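Local coordinates for QdtA (Thermoanaerobacterium thermosaccharolyticum, PDB 4ZU5), which belongs to the cupin superfamily, whose members share a beta-barrel domain, has a WxcM-like sequence, and binds thymidine, at residues Ile29-Thr40 against Cys106-Tyr116. Sequence-based numbering, arbitrary orientation.
Sequences IPFDIKRVYYIT and CVLLVLASEYY. Unlike the reference sequence in segment 106-116: Tyr116 (reference Cys).
Tyr37 and Val110 exchange two backbone hydrogen bonds, as do Ile39 and Leu108, within the antiparallel pair of strands 35-40 and 107-112. The pairing ends in a classic beta bulge, where Lys34 and Arg35 both face Ala112: Lys34 N reaches Ala112 O at 3.1 Å, while the bond from Arg35 N is weak. Beyond it, the guanidinium of Arg35 grips Glu114 O side-on, NE and NH1 each 3.1 Å away and the oxygen in the guanidinium plane. This fixes the group's rotation; Ala112 CB, small enough to fit, lies over one face and Tyr116 N over the other.

With CG lodged between its backbone N and carbonyl carbon (chi1 63°), Tyr37 lays its ring over Val110 CB, 3.7 Å from the ring centroid, and the two methyls of this branched residue spread beneath the ring. Lys34 offers its aliphatic CB squarely to the Tyr115 ring, and the compact Ser113 brings CB close over a Phe31 face.

On the sheet face opposite Tyr37 and Val110, branched, buried Val36 and Leu111 pack side by side, CG1 to CD2 3.6 Å.

Strand 35-40 also pairs with a strand of the second subunit, continuing the sheet across the dimer of this cupin beta-barrel, whose thymidine pocket includes Arg35 and Tyr116.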
# COMPACT_ATOMS: atom_id res chain seq x y z
N ILE A 29 -10.47 -7.64 -2.23
CA ILE A 29 -10.87 -6.76 -3.30
C ILE A 29 -11.10 -7.66 -4.52
O ILE A 29 -10.56 -8.77 -4.62
CB ILE A 29 -9.82 -5.72 -3.62
CG1 ILE A 29 -8.44 -6.33 -3.92
CG2 ILE A 29 -9.68 -4.75 -2.44
CD1 ILE A 29 -7.41 -5.37 -4.45
N PRO A 30 -11.95 -7.19 -5.42
CA PRO A 30 -12.37 -8.02 -6.51
C PRO A 30 -11.38 -8.21 -7.67
O PRO A 30 -11.65 -9.08 -8.49
CB PRO A 30 -13.69 -7.36 -6.97
CG PRO A 30 -13.55 -5.93 -6.53
CD PRO A 30 -12.83 -6.01 -5.23
N PHE A 31 -10.18 -7.61 -7.65
CA PHE A 31 -9.24 -7.71 -8.77
C PHE A 31 -7.84 -8.09 -8.29
O PHE A 31 -7.59 -8.01 -7.11
CB PHE A 31 -9.22 -6.39 -9.58
CG PHE A 31 -8.93 -5.15 -8.77
CD1 PHE A 31 -7.64 -4.75 -8.50
CD2 PHE A 31 -9.97 -4.32 -8.34
CE1 PHE A 31 -7.39 -3.59 -7.80
CE2 PHE A 31 -9.73 -3.17 -7.66
CZ PHE A 31 -8.45 -2.81 -7.35
N ASP A 32 -6.96 -8.53 -9.18
CA ASP A 32 -5.55 -8.73 -8.81
C ASP A 32 -4.86 -7.39 -8.84
O ASP A 32 -5.11 -6.56 -9.72
CB ASP A 32 -4.79 -9.58 -9.84
CG ASP A 32 -5.16 -11.05 -9.76
OD1 ASP A 32 -4.88 -11.67 -8.72
OD2 ASP A 32 -5.71 -11.54 -10.78
N ILE A 33 -3.93 -7.22 -7.92
CA ILE A 33 -3.16 -6.00 -7.80
C ILE A 33 -1.96 -6.05 -8.78
O ILE A 33 -0.98 -6.79 -8.55
CB ILE A 33 -2.65 -5.83 -6.36
CG1 ILE A 33 -3.78 -5.97 -5.34
CG2 ILE A 33 -1.90 -4.52 -6.22
CD1 ILE A 33 -3.31 -6.17 -3.92
N LYS A 34 -2.04 -5.26 -9.84
CA LYS A 34 -0.93 -5.18 -10.81
C LYS A 34 -0.01 -4.03 -10.42
O LYS A 34 1.15 -4.00 -10.81
CB LYS A 34 -1.42 -5.02 -12.25
CG LYS A 34 -2.37 -6.12 -12.72
CD LYS A 34 -1.63 -7.16 -13.54
CE LYS A 34 -2.59 -7.94 -14.45
NZ LYS A 34 -3.47 -8.83 -13.63
N ARG A 35 -0.55 -3.07 -9.67
CA ARG A 35 0.16 -1.84 -9.39
C ARG A 35 -0.32 -1.19 -8.09
O ARG A 35 -1.49 -1.26 -7.81
CB ARG A 35 -0.12 -0.84 -10.49
CG ARG A 35 0.39 0.55 -10.12
CD ARG A 35 0.39 1.47 -11.32
NE ARG A 35 -0.82 1.29 -12.11
CZ ARG A 35 -1.59 2.31 -12.47
NH1 ARG A 35 -2.67 2.10 -13.23
NH2 ARG A 35 -1.20 3.55 -12.13
N VAL A 36 0.59 -0.59 -7.34
CA VAL A 36 0.20 0.24 -6.22
C VAL A 36 0.93 1.55 -6.38
O VAL A 36 1.95 1.66 -7.07
CB VAL A 36 0.47 -0.34 -4.83
CG1 VAL A 36 -0.09 -1.73 -4.58
CG2 VAL A 36 1.93 -0.30 -4.53
N TYR A 37 0.31 2.60 -5.86
CA TYR A 37 1.02 3.83 -5.66
C TYR A 37 0.53 4.56 -4.46
O TYR A 37 -0.55 4.30 -3.95
CB TYR A 37 0.98 4.70 -6.92
CG TYR A 37 -0.38 5.17 -7.38
CD1 TYR A 37 -0.89 6.34 -6.91
CD2 TYR A 37 -1.14 4.45 -8.28
CE1 TYR A 37 -2.12 6.82 -7.33
CE2 TYR A 37 -2.38 4.91 -8.71
CZ TYR A 37 -2.83 6.13 -8.25
OH TYR A 37 -4.05 6.61 -8.62
N TYR A 38 1.36 5.46 -3.95
CA TYR A 38 0.93 6.16 -2.76
C TYR A 38 1.34 7.64 -2.81
O TYR A 38 2.40 7.98 -3.42
CB TYR A 38 1.50 5.51 -1.49
CG TYR A 38 2.87 4.90 -1.65
CD1 TYR A 38 4.01 5.64 -1.37
CD2 TYR A 38 3.03 3.53 -1.96
CE1 TYR A 38 5.28 5.10 -1.51
CE2 TYR A 38 4.31 2.99 -2.07
CZ TYR A 38 5.43 3.79 -1.85
OH TYR A 38 6.72 3.30 -1.90
N ILE A 39 0.54 8.47 -2.14
CA ILE A 39 0.69 9.92 -2.16
C ILE A 39 0.94 10.41 -0.74
O ILE A 39 0.23 10.06 0.20
CB ILE A 39 -0.56 10.58 -2.78
CG1 ILE A 39 -0.63 10.17 -4.25
CG2 ILE A 39 -0.49 12.09 -2.67
CD1 ILE A 39 -2.01 10.22 -4.84
N THR A 40 2.02 11.16 -0.59
CA THR A 40 2.42 11.69 0.71
C THR A 40 2.86 13.16 0.54
O THR A 40 3.02 13.67 -0.57
CB THR A 40 3.63 10.92 1.26
OG1 THR A 40 4.70 11.02 0.29
CG2 THR A 40 3.29 9.44 1.50
N CYS A 106 -0.66 12.81 6.09
CA CYS A 106 -1.58 11.91 5.36
C CYS A 106 -0.83 11.01 4.40
O CYS A 106 0.11 11.43 3.72
CB CYS A 106 -2.57 12.72 4.56
SG CYS A 106 -3.88 11.76 3.75
N VAL A 107 -1.34 9.79 4.24
CA VAL A 107 -0.80 8.83 3.30
C VAL A 107 -2.00 8.20 2.60
O VAL A 107 -2.83 7.61 3.29
CB VAL A 107 -0.13 7.66 4.03
CG1 VAL A 107 0.22 6.59 3.04
CG2 VAL A 107 1.10 8.09 4.81
N LEU A 108 -2.08 8.38 1.31
CA LEU A 108 -3.16 7.78 0.49
C LEU A 108 -2.51 6.66 -0.36
O LEU A 108 -1.61 6.95 -1.16
CB LEU A 108 -3.66 8.85 -0.45
CG LEU A 108 -4.85 8.45 -1.36
CD1 LEU A 108 -5.95 7.77 -0.57
CD2 LEU A 108 -5.40 9.58 -2.21
N LEU A 109 -3.02 5.43 -0.22
CA LEU A 109 -2.55 4.28 -0.96
C LEU A 109 -3.60 3.95 -2.02
O LEU A 109 -4.79 3.98 -1.73
CB LEU A 109 -2.43 3.09 -0.02
CG LEU A 109 -2.12 1.76 -0.68
CD1 LEU A 109 -0.69 1.86 -1.23
CD2 LEU A 109 -2.20 0.65 0.35
N VAL A 110 -3.15 3.62 -3.21
CA VAL A 110 -4.06 3.20 -4.26
C VAL A 110 -3.60 1.84 -4.75
O VAL A 110 -2.44 1.66 -5.05
CB VAL A 110 -4.05 4.22 -5.41
CG1 VAL A 110 -4.98 3.80 -6.56
CG2 VAL A 110 -4.39 5.62 -4.85
N LEU A 111 -4.53 0.89 -4.81
CA LEU A 111 -4.33 -0.38 -5.45
C LEU A 111 -5.05 -0.37 -6.80
O LEU A 111 -6.16 0.11 -6.89
CB LEU A 111 -4.93 -1.51 -4.61
CG LEU A 111 -4.65 -1.42 -3.12
CD1 LEU A 111 -5.40 -2.51 -2.34
CD2 LEU A 111 -3.18 -1.41 -2.80
N ALA A 112 -4.43 -0.87 -7.86
CA ALA A 112 -4.89 -0.70 -9.22
C ALA A 112 -4.87 -2.03 -9.92
O ALA A 112 -3.94 -2.81 -9.73
CB ALA A 112 -4.00 0.29 -9.97
N SER A 113 -5.89 -2.25 -10.74
CA SER A 113 -6.11 -3.51 -11.47
C SER A 113 -5.27 -3.68 -12.76
O SER A 113 -5.25 -4.77 -13.32
CB SER A 113 -7.60 -3.67 -11.83
OG SER A 113 -8.01 -2.81 -12.88
N GLU A 114 -4.60 -2.64 -13.20
CA GLU A 114 -3.74 -2.73 -14.36
C GLU A 114 -2.49 -1.93 -14.22
O GLU A 114 -2.41 -0.96 -13.50
CB GLU A 114 -4.46 -2.21 -15.61
CG GLU A 114 -5.73 -2.95 -15.93
CD GLU A 114 -5.52 -4.38 -16.38
OE1 GLU A 114 -4.35 -4.81 -16.64
OE2 GLU A 114 -6.56 -5.06 -16.45
N TYR A 115 -1.47 -2.32 -14.98
CA TYR A 115 -0.33 -1.41 -15.13
C TYR A 115 -0.76 -0.09 -15.75
O TYR A 115 -1.74 -0.05 -16.49
CB TYR A 115 0.77 -2.02 -16.02
CG TYR A 115 1.21 -3.40 -15.56
CD1 TYR A 115 0.64 -4.55 -16.09
CD2 TYR A 115 2.18 -3.54 -14.56
CE1 TYR A 115 1.02 -5.82 -15.66
CE2 TYR A 115 2.60 -4.80 -14.14
CZ TYR A 115 2.01 -5.94 -14.68
OH TYR A 115 2.41 -7.20 -14.27
N TYR A 116 -0.02 0.95 -15.43
CA TYR A 116 -0.17 2.26 -15.99
C TYR A 116 -0.29 2.25 -17.49
O TYR A 116 0.50 1.61 -18.16
CB TYR A 116 1.01 3.12 -15.60
CG TYR A 116 0.92 4.49 -16.20
CD1 TYR A 116 0.00 5.42 -15.71
CD2 TYR A 116 1.72 4.85 -17.27
CE1 TYR A 116 -0.08 6.69 -16.24
CE2 TYR A 116 1.63 6.12 -17.82
CZ TYR A 116 0.73 7.03 -17.30
OH TYR A 116 0.67 8.28 -17.86
O HOH W 1 -6.28 -7.27 -12.14